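Local coordinates for protein glucoamylase (Thermoanaerobacterium thermosaccharolyticum, PDB 1LF6) that hydrolyses terminal alpha-1,4-linked glucose units from the non-reducing ends of glucan chains, releasing beta-D-glucose as a glycoside hydrolase family 15 glucoamylase, at residues Ile201-Tyr204 with Lys205-Ile209; Glu235-Leu238 with Thr239-Ser242; Phe627-Glu630 with Gly631-Ser635; Met674-Ile677 with Val678-Tyr682. All blocks are in the same frame, centred on the assembly; numbering follows the deposited sequence.

Interaction 1: Ile201-Tyr204 with Lys205-Ile209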
# COMPACT_ATOMS: atom_id res chain seq x y z
N ILE A 201 -18.69 26.24 4.27
CA ILE A 201 -17.46 25.91 3.55
C ILE A 201 -16.45 27.01 3.86
O ILE A 201 -16.55 28.12 3.33
CB ILE A 201 -17.72 25.85 2.04
CG1 ILE A 201 -18.86 24.85 1.76
CG2 ILE A 201 -16.45 25.42 1.31
CD1 ILE A 201 -19.34 24.84 0.33
N GLY A 202 -15.49 26.71 4.73
CA GLY A 202 -14.50 27.70 5.10
C GLY A 202 -13.07 27.34 4.74
O GLY A 202 -12.80 26.25 4.23
N TYR A 203 -12.15 28.26 5.02
CA TYR A 203 -10.74 28.06 4.72
C TYR A 203 -9.99 27.45 5.89
O TYR A 203 -10.15 27.87 7.04
CB TYR A 203 -10.12 29.40 4.33
CG TYR A 203 -10.64 29.90 3.01
CD1 TYR A 203 -10.37 29.21 1.83
CD2 TYR A 203 -11.43 31.05 2.94
CE1 TYR A 203 -10.87 29.64 0.61
CE2 TYR A 203 -11.94 31.49 1.72
CZ TYR A 203 -11.66 30.78 0.56
OH TYR A 203 -12.17 31.19 -0.64
N TYR A 204 -9.17 26.44 5.59
CA TYR A 204 -8.40 25.72 6.60
C TYR A 204 -7.59 26.64 7.51
O TYR A 204 -6.78 27.44 7.06
CB TYR A 204 -7.47 24.71 5.91
CG TYR A 204 -6.65 23.86 6.86
CD1 TYR A 204 -7.26 23.20 7.92
CD2 TYR A 204 -5.28 23.73 6.70
CE1 TYR A 204 -6.52 22.41 8.80
CE2 TYR A 204 -4.52 22.94 7.58
CZ TYR A 204 -5.15 22.29 8.63
OH TYR A 204 -4.42 21.51 9.50
N LYS A 205 -7.82 26.48 8.82
CA LYS A 205 -7.14 27.26 9.85
C LYS A 205 -7.47 28.75 9.84
O LYS A 205 -6.79 29.55 10.48
CB LYS A 205 -5.62 27.07 9.77
CG LYS A 205 -5.16 25.71 10.26
CD LYS A 205 -3.64 25.58 10.23
CE LYS A 205 -3.20 24.23 10.77
NZ LYS A 205 -1.72 24.05 10.71
N VAL A 206 -8.52 29.12 9.11
CA VAL A 206 -8.93 30.52 9.03
C VAL A 206 -10.35 30.65 9.59
O VAL A 206 -10.55 31.20 10.67
CB VAL A 206 -8.91 31.03 7.58
CG1 VAL A 206 -9.30 32.51 7.55
CG2 VAL A 206 -7.53 30.84 6.98
N ASN A 207 -11.32 30.13 8.84
CA ASN A 207 -12.71 30.17 9.27
C ASN A 207 -13.42 28.86 8.96
O ASN A 207 -14.61 28.84 8.63
CB ASN A 207 -13.45 31.34 8.61
CG ASN A 207 -13.18 31.43 7.12
OD1 ASN A 207 -13.23 30.43 6.40
ND2 ASN A 207 -12.91 32.64 6.65
N ASP A 208 -12.68 27.76 9.05
CA ASP A 208 -13.23 26.44 8.80
C ASP A 208 -14.05 26.00 10.01
O ASP A 208 -13.96 26.59 11.08
CB ASP A 208 -12.10 25.43 8.55
CG ASP A 208 -11.05 25.46 9.64
OD1 ASP A 208 -10.72 24.38 10.17
OD2 ASP A 208 -10.55 26.56 9.96
N ILE A 209 -14.84 24.95 9.83
CA ILE A 209 -15.70 24.44 10.90
C ILE A 209 -14.92 24.17 12.20
O ILE A 209 -15.39 24.52 13.28
CB ILE A 209 -16.44 23.15 10.41
CG1 ILE A 209 -17.83 23.06 11.05
CG2 ILE A 209 -15.61 21.91 10.70
CD1 ILE A 209 -17.84 22.93 12.55
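Tyr203 and Asn207 close the tight loop by which strand 198-203, an edge strand of the N-terminal beta-sandwich domain, turns into helix 209-216; the loop opens with a type II beta turn from Tyr203 to Val206. The side-chain amide of Asn207 accepts a backbone N-H: with CG placed between the backbone N and the carbonyl carbon (chi1 47°), OD1 swings back over the turn and takes Tyr203 N at 2.8 Å. This bond is nearly straight at hydrogen (167°), its donor tilted from the carbonyl plane. In the reverse direction Tyr203 O receives Asn207 N at 3.1 Å, so the two residues are held by a bond each way, and it takes Val206 N as well, at 2.9 Å. The Asn207 donor lies in the carbonyl plane, whereas the Val206 donor stands above it. Gly202 CA sits just 3.3 Å from Asn207 OD1, where the backbone passes close to Asp208. The tyrosine ring and the asparagine amide run side by side with their planes well turned from each other, and the far ends are held by others: ND2 of Asn207 by Val23 O, OH of Tyr203 by Arg227 N. Asp208 occupies the N-cap of the helix, and its OD2 bonds Thr211 OG1. Next along the chain, Tyr204 and Lys205 lie side by side. Lys205 is extended beyond CG, laying its methylenes along the ring before NZ reaches a salt bridge with Glu28. The contact is a CH-pi one: Lys205 CG stands 3.7 Å from the centroid of the Tyr204 ring, only 8° off the ring normal, while Lys205 CE lies 3.2 Å from Tyr204 OH.

Interaction 2: Glu235-Leu238 with Thr239-Ser242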
# COMPACT_ATOMS: atom_id res chain seq x y z
N GLU A 235 -23.42 20.43 10.44
CA GLU A 235 -23.90 19.96 11.72
C GLU A 235 -24.98 18.91 11.49
O GLU A 235 -25.79 19.02 10.57
CB GLU A 235 -24.46 21.12 12.54
CG GLU A 235 -25.18 20.70 13.82
CD GLU A 235 -25.43 21.87 14.76
OE1 GLU A 235 -25.77 22.97 14.27
OE2 GLU A 235 -25.28 21.69 15.99
N ILE A 236 -24.96 17.87 12.32
CA ILE A 236 -25.93 16.80 12.21
C ILE A 236 -27.04 17.06 13.22
O ILE A 236 -26.77 17.26 14.41
CB ILE A 236 -25.28 15.43 12.52
CG1 ILE A 236 -24.07 15.22 11.61
CG2 ILE A 236 -26.29 14.31 12.33
CD1 ILE A 236 -24.39 15.20 10.13
N ASP A 237 -28.29 17.09 12.75
CA ASP A 237 -29.43 17.33 13.63
C ASP A 237 -29.68 16.07 14.45
O ASP A 237 -30.41 15.17 14.02
CB ASP A 237 -30.67 17.66 12.81
CG ASP A 237 -31.80 18.23 13.66
OD1 ASP A 237 -31.98 17.77 14.81
OD2 ASP A 237 -32.53 19.12 13.17
N LEU A 238 -29.08 16.00 15.64
CA LEU A 238 -29.24 14.84 16.51
C LEU A 238 -30.68 14.63 16.96
O LEU A 238 -31.16 13.50 17.03
CB LEU A 238 -28.33 14.97 17.74
CG LEU A 238 -26.83 14.83 17.50
CD1 LEU A 238 -26.08 15.06 18.80
CD2 LEU A 238 -26.52 13.45 16.93
N THR A 239 -31.37 15.73 17.28
CA THR A 239 -32.75 15.63 17.73
C THR A 239 -33.63 14.98 16.66
O THR A 239 -34.72 14.51 16.95
CB THR A 239 -33.33 17.01 18.09
OG1 THR A 239 -33.52 17.79 16.90
CG2 THR A 239 -32.38 17.75 19.03
N LYS A 240 -33.14 14.95 15.42
CA LYS A 240 -33.90 14.34 14.34
C LYS A 240 -33.63 12.84 14.25
O LYS A 240 -34.51 12.06 13.88
CB LYS A 240 -33.58 15.02 13.01
CG LYS A 240 -34.38 14.46 11.85
CD LYS A 240 -34.76 15.54 10.84
CE LYS A 240 -33.54 16.13 10.16
NZ LYS A 240 -33.93 17.18 9.18
N ASN A 241 -32.40 12.45 14.57
CA ASN A 241 -32.00 11.04 14.57
C ASN A 241 -30.52 10.93 14.97
O ASN A 241 -29.67 11.59 14.38
CB ASN A 241 -32.20 10.40 13.19
CG ASN A 241 -32.40 8.90 13.27
OD1 ASN A 241 -31.77 8.21 14.08
ND2 ASN A 241 -33.29 8.37 12.44
N SER A 242 -30.24 10.10 15.97
CA SER A 242 -28.87 9.91 16.43
C SER A 242 -28.11 8.98 15.49
O SER A 242 -26.89 8.84 15.59
CB SER A 242 -28.86 9.34 17.85
OG SER A 242 -29.51 8.08 17.89
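Asp237 and Thr239 meet through their oxygens, the two side chains set at a slant to each other at the start of a turn. The hydroxyl of Thr239 gives its proton to Asp237 OD1, with OG1 2.6 Å from that oxygen, and the carboxylate receives it on the syn lone pair, the side facing OD2. Two torsions together bring OD1 and OG1 within bonding distance: Asp237 has CG anti to its own N (chi1 -167°), while Thr239 OG1 sits between its N and carbonyl carbon (chi1 70°). Lys240 approaches the same aspartate at about a right angle. Its CB lies 3.7 Å from Asp237 OD1, and its chain, bent at chi2 and chi3, passes Asp237 CB before NZ makes a weak hydrogen bond to Ile194 O. The charged ends of the pair stay apart, with Asp237 OD2 and Lys240 NZ separated by 4.7 Å. In the backbone, Lys240 N bonds Asp237 O at 3.1 Å, and Asn241 N makes weak bonds to Asp237 O and Leu238 O. Leu238 points the other way and packs on Leu151 of strand 150-157. Asn241 OD1 accepts Glu243 N, at the start of the next strand. The arrangement is a type I beta turn from Asp237 to Lys240, to which Asp237 OD1 adds the Thr239 hydroxyl bond and a weak one from Lys240 N, in the surface connection from strand 230-236 to strand 243-251 of the N-terminal beta-sandwich.

Interaction 3: Phe627-Glu630 with Gly631-Ser635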
# COMPACT_ATOMS: atom_id res chain seq x y z
N PHE A 627 2.70 -8.69 13.96
CA PHE A 627 3.16 -7.41 13.45
C PHE A 627 2.00 -6.65 12.80
O PHE A 627 2.02 -5.42 12.74
CB PHE A 627 4.28 -7.61 12.43
CG PHE A 627 5.63 -7.85 13.05
CD1 PHE A 627 6.52 -8.77 12.48
CD2 PHE A 627 6.02 -7.16 14.20
CE1 PHE A 627 7.77 -9.00 13.06
CE2 PHE A 627 7.27 -7.39 14.78
CZ PHE A 627 8.15 -8.31 14.21
N ALA A 628 1.00 -7.38 12.32
CA ALA A 628 -0.15 -6.76 11.70
C ALA A 628 -0.92 -6.00 12.77
O ALA A 628 -0.88 -6.37 13.95
CB ALA A 628 -1.05 -7.83 11.05
N ASN A 629 -1.60 -4.92 12.38
CA ASN A 629 -2.37 -4.16 13.35
C ASN A 629 -3.76 -4.76 13.57
O ASN A 629 -4.06 -5.87 13.09
CB ASN A 629 -2.51 -2.68 12.93
CG ASN A 629 -3.26 -2.50 11.62
OD1 ASN A 629 -4.07 -3.34 11.22
ND2 ASN A 629 -3.01 -1.38 10.95
N GLU A 630 -4.60 -4.03 14.29
CA GLU A 630 -5.95 -4.46 14.61
C GLU A 630 -6.78 -4.72 13.36
O GLU A 630 -7.64 -5.59 13.36
CB GLU A 630 -6.62 -3.40 15.49
CG GLU A 630 -8.00 -3.77 15.96
CD GLU A 630 -8.48 -2.83 17.04
OE1 GLU A 630 -8.40 -3.19 18.23
OE2 GLU A 630 -8.92 -1.72 16.68
N GLY A 631 -6.51 -3.98 12.29
CA GLY A 631 -7.24 -4.17 11.05
C GLY A 631 -6.66 -5.27 10.16
O GLY A 631 -7.13 -5.48 9.04
N GLY A 632 -5.65 -5.96 10.67
CA GLY A 632 -5.02 -7.02 9.90
C GLY A 632 -4.09 -6.46 8.83
O GLY A 632 -3.72 -7.16 7.89
N ILE A 633 -3.72 -5.20 8.97
CA ILE A 633 -2.85 -4.54 8.01
C ILE A 633 -1.40 -4.53 8.47
O ILE A 633 -1.09 -4.19 9.62
CB ILE A 633 -3.35 -3.10 7.72
CG1 ILE A 633 -4.65 -3.20 6.89
CG2 ILE A 633 -2.27 -2.27 7.02
CD1 ILE A 633 -5.32 -1.88 6.60
N ILE A 634 -0.52 -4.96 7.57
CA ILE A 634 0.91 -5.03 7.85
C ILE A 634 1.60 -3.81 7.24
O ILE A 634 1.44 -3.51 6.05
CB ILE A 634 1.55 -6.31 7.25
CG1 ILE A 634 0.81 -7.55 7.78
CG2 ILE A 634 3.03 -6.38 7.62
CD1 ILE A 634 1.29 -8.87 7.15
N SER A 635 2.37 -3.12 8.06
CA SER A 635 3.09 -1.94 7.59
C SER A 635 4.44 -2.34 7.01
O SER A 635 4.89 -3.47 7.16
CB SER A 635 3.31 -0.96 8.75
OG SER A 635 4.24 -1.48 9.69
O HOH W 1 2.63 -3.52 10.90
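Asn629 OD1 reaches into the turn that follows helix 618-627 and accepts Ile633 N at 2.9 Å, together with a weak bond from Gly631 N, short at 2.7 Å but strongly bent at hydrogen (123°). The Ile633 donor is well aligned at hydrogen (159°) but stands above the amide's carbonyl plane. CG of Asn629 lies between the backbone N and the carbonyl carbon (chi1 63°), which folds the amide inward. The backbone closes the same loop twice: Gly632 N bonds Asn629 O at 2.9 Å in a type I beta turn, and Asn629 N bonds Ile633 O at 2.9 Å. Ala628 CA also approaches Ile633 O, a CA-H...O contact of 3.4 Å, and Ala628 CB packs on Ile634 CG1 at 3.8 Å. One water bridges the two arms, donating to Phe627 O and accepting from Ser635 N. Further out, Asn629 ND2 bonds Gln36 OE1 and Lys37 O, and Glu630 OE2 bonds Val97 N, while Ile634 leans on Pro600 and on helix 653-668. Both ends of one amide are thus engaged, its oxygen within the turn and its nitrogen by residues from the N-terminal part of the chain, which fixes the amide's rotation and ties this loop of the catalytic domain to that region.

Interaction 4: Met674-Ile677 with Val678-Tyr682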
# COMPACT_ATOMS: atom_id res chain seq x y z
N MET A 674 9.25 -20.65 -5.73
CA MET A 674 10.57 -20.85 -6.34
C MET A 674 10.45 -21.55 -7.70
O MET A 674 9.80 -22.59 -7.80
CB MET A 674 11.48 -21.66 -5.41
CG MET A 674 12.85 -22.00 -6.02
SD MET A 674 13.96 -22.77 -4.84
CE MET A 674 13.13 -24.38 -4.60
N PRO A 675 11.04 -20.97 -8.75
CA PRO A 675 10.98 -21.59 -10.08
C PRO A 675 11.80 -22.88 -10.08
O PRO A 675 13.02 -22.86 -9.92
CB PRO A 675 11.55 -20.50 -10.98
CG PRO A 675 12.54 -19.78 -10.07
CD PRO A 675 11.77 -19.69 -8.78
N ASP A 676 11.12 -24.01 -10.26
CA ASP A 676 11.77 -25.32 -10.22
C ASP A 676 12.96 -25.56 -11.14
O ASP A 676 13.92 -26.21 -10.74
CB ASP A 676 10.73 -26.43 -10.44
CG ASP A 676 9.87 -26.19 -11.65
OD1 ASP A 676 9.36 -27.17 -12.24
OD2 ASP A 676 9.70 -25.01 -12.02
N ILE A 677 12.92 -25.05 -12.36
CA ILE A 677 14.03 -25.28 -13.27
C ILE A 677 15.31 -24.60 -12.80
O ILE A 677 16.41 -25.09 -13.08
CB ILE A 677 13.71 -24.84 -14.71
CG1 ILE A 677 14.17 -23.43 -15.00
CG2 ILE A 677 12.25 -24.84 -14.90
CD1 ILE A 677 13.84 -22.98 -16.41
N VAL A 678 15.18 -23.49 -12.08
CA VAL A 678 16.35 -22.80 -11.58
C VAL A 678 16.93 -23.65 -10.45
O VAL A 678 18.12 -23.95 -10.42
CB VAL A 678 16.00 -21.41 -11.02
CG1 VAL A 678 17.26 -20.75 -10.47
CG2 VAL A 678 15.36 -20.56 -12.10
N TYR A 679 16.06 -24.03 -9.52
CA TYR A 679 16.46 -24.85 -8.39
C TYR A 679 17.12 -26.15 -8.85
O TYR A 679 18.18 -26.53 -8.36
CB TYR A 679 15.24 -25.17 -7.51
CG TYR A 679 15.51 -26.19 -6.43
CD1 TYR A 679 16.12 -25.83 -5.24
CD2 TYR A 679 15.19 -27.53 -6.64
CE1 TYR A 679 16.41 -26.79 -4.27
CE2 TYR A 679 15.48 -28.50 -5.67
CZ TYR A 679 16.09 -28.12 -4.49
OH TYR A 679 16.38 -29.07 -3.55
N LYS A 680 16.49 -26.83 -9.80
CA LYS A 680 17.01 -28.09 -10.30
C LYS A 680 18.38 -27.97 -10.93
O LYS A 680 19.20 -28.88 -10.82
CB LYS A 680 16.02 -28.72 -11.29
CG LYS A 680 14.83 -29.39 -10.60
CD LYS A 680 13.79 -29.88 -11.60
CE LYS A 680 13.13 -28.71 -12.33
NZ LYS A 680 12.08 -29.14 -13.29
N ARG A 681 18.65 -26.85 -11.58
CA ARG A 681 19.93 -26.65 -12.24
C ARG A 681 21.08 -26.22 -11.32
O ARG A 681 22.22 -26.61 -11.53
CB ARG A 681 19.78 -25.62 -13.36
CG ARG A 681 20.95 -25.59 -14.33
CD ARG A 681 20.77 -24.54 -15.40
NE ARG A 681 21.87 -24.58 -16.37
CZ ARG A 681 22.04 -25.56 -17.26
NH1 ARG A 681 23.06 -25.53 -18.10
NH2 ARG A 681 21.17 -26.57 -17.31
N TYR A 682 20.77 -25.43 -10.30
CA TYR A 682 21.81 -24.91 -9.42
C TYR A 682 21.82 -25.36 -7.97
O TYR A 682 22.88 -25.51 -7.38
CB TYR A 682 21.75 -23.38 -9.44
CG TYR A 682 21.85 -22.79 -10.83
CD1 TYR A 682 23.04 -22.82 -11.54
CD2 TYR A 682 20.74 -22.17 -11.42
CE1 TYR A 682 23.15 -22.26 -12.81
CE2 TYR A 682 20.83 -21.60 -12.69
CZ TYR A 682 22.04 -21.64 -13.38
OH TYR A 682 22.15 -21.02 -14.60
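The backbone enters helix 676-682 through Pro675 at the N-cap: the helix is started by Tyr679 N, at 3.3 Å (172° at hydrogen), and weakly by Val678 N, both bonding Pro675 O, and continued by Lys680 N to Asp676 O at 2.8 Å and Arg681 N to Ile677 O at 3.2 Å. On one flank Met674, just ahead of the helix, reaches across to Tyr679. Its CG is anti to the backbone N (chi1 176°) and only the last bond is bent, so that CE comes to 3.4 Å from Tyr679 CD1. The sulfur forms a Met-aromatic contact, with Met674 SD 4.8 Å from the Tyr679 ring centroid and well off the normal (58°), an oblique approach. Pro675 meets Val678, CG of the proline lying 3.6 Å from Val678 CG2. Asp676 and Lys680, one turn apart, run side by side in the same direction. The lysine bends at chi3 to fold over the backbone of Asp676, and Asp676 OD1 forms a salt bridge with Lys680 NZ at 3.5 Å. The other carboxylate oxygen, OD2, bonds Tyr406 OH. Last in the helix, Arg681 and Tyr682 both engage Asp479: Arg681 NH1 with OD1, Tyr682 OH with OD2. This short C-terminal helix thus packs against three helices of the helical domain, Ile677 touching helices 395-407 and 445-464, Val678 resting on Ala453, and Arg681 and Tyr682 reaching helix 468-489.

Interactions 1 and 2 belong to the N-terminal beta-sandwich, at the ends of neighbouring strands 198-203 and 230-236 of one antiparallel sheet; their centres lie about 23 Å apart and their nearest atoms about 6 Å, without touching. Interaction 3 sits in the catalytic family 15 domain, about 34 Å between centres from each of them, yet its turn is tied by Asn629 and Glu630 to Gln36, Lys37 and Val97 of the N-terminal part. Interaction 4 lies on the opposite side of the chain's centre from interactions 1 and 2, about 61 Å and 65 Å away between centres, and about 33 Å from interaction 3. All four lie away from Glu435 and Glu438, the probable proton acceptor and donor.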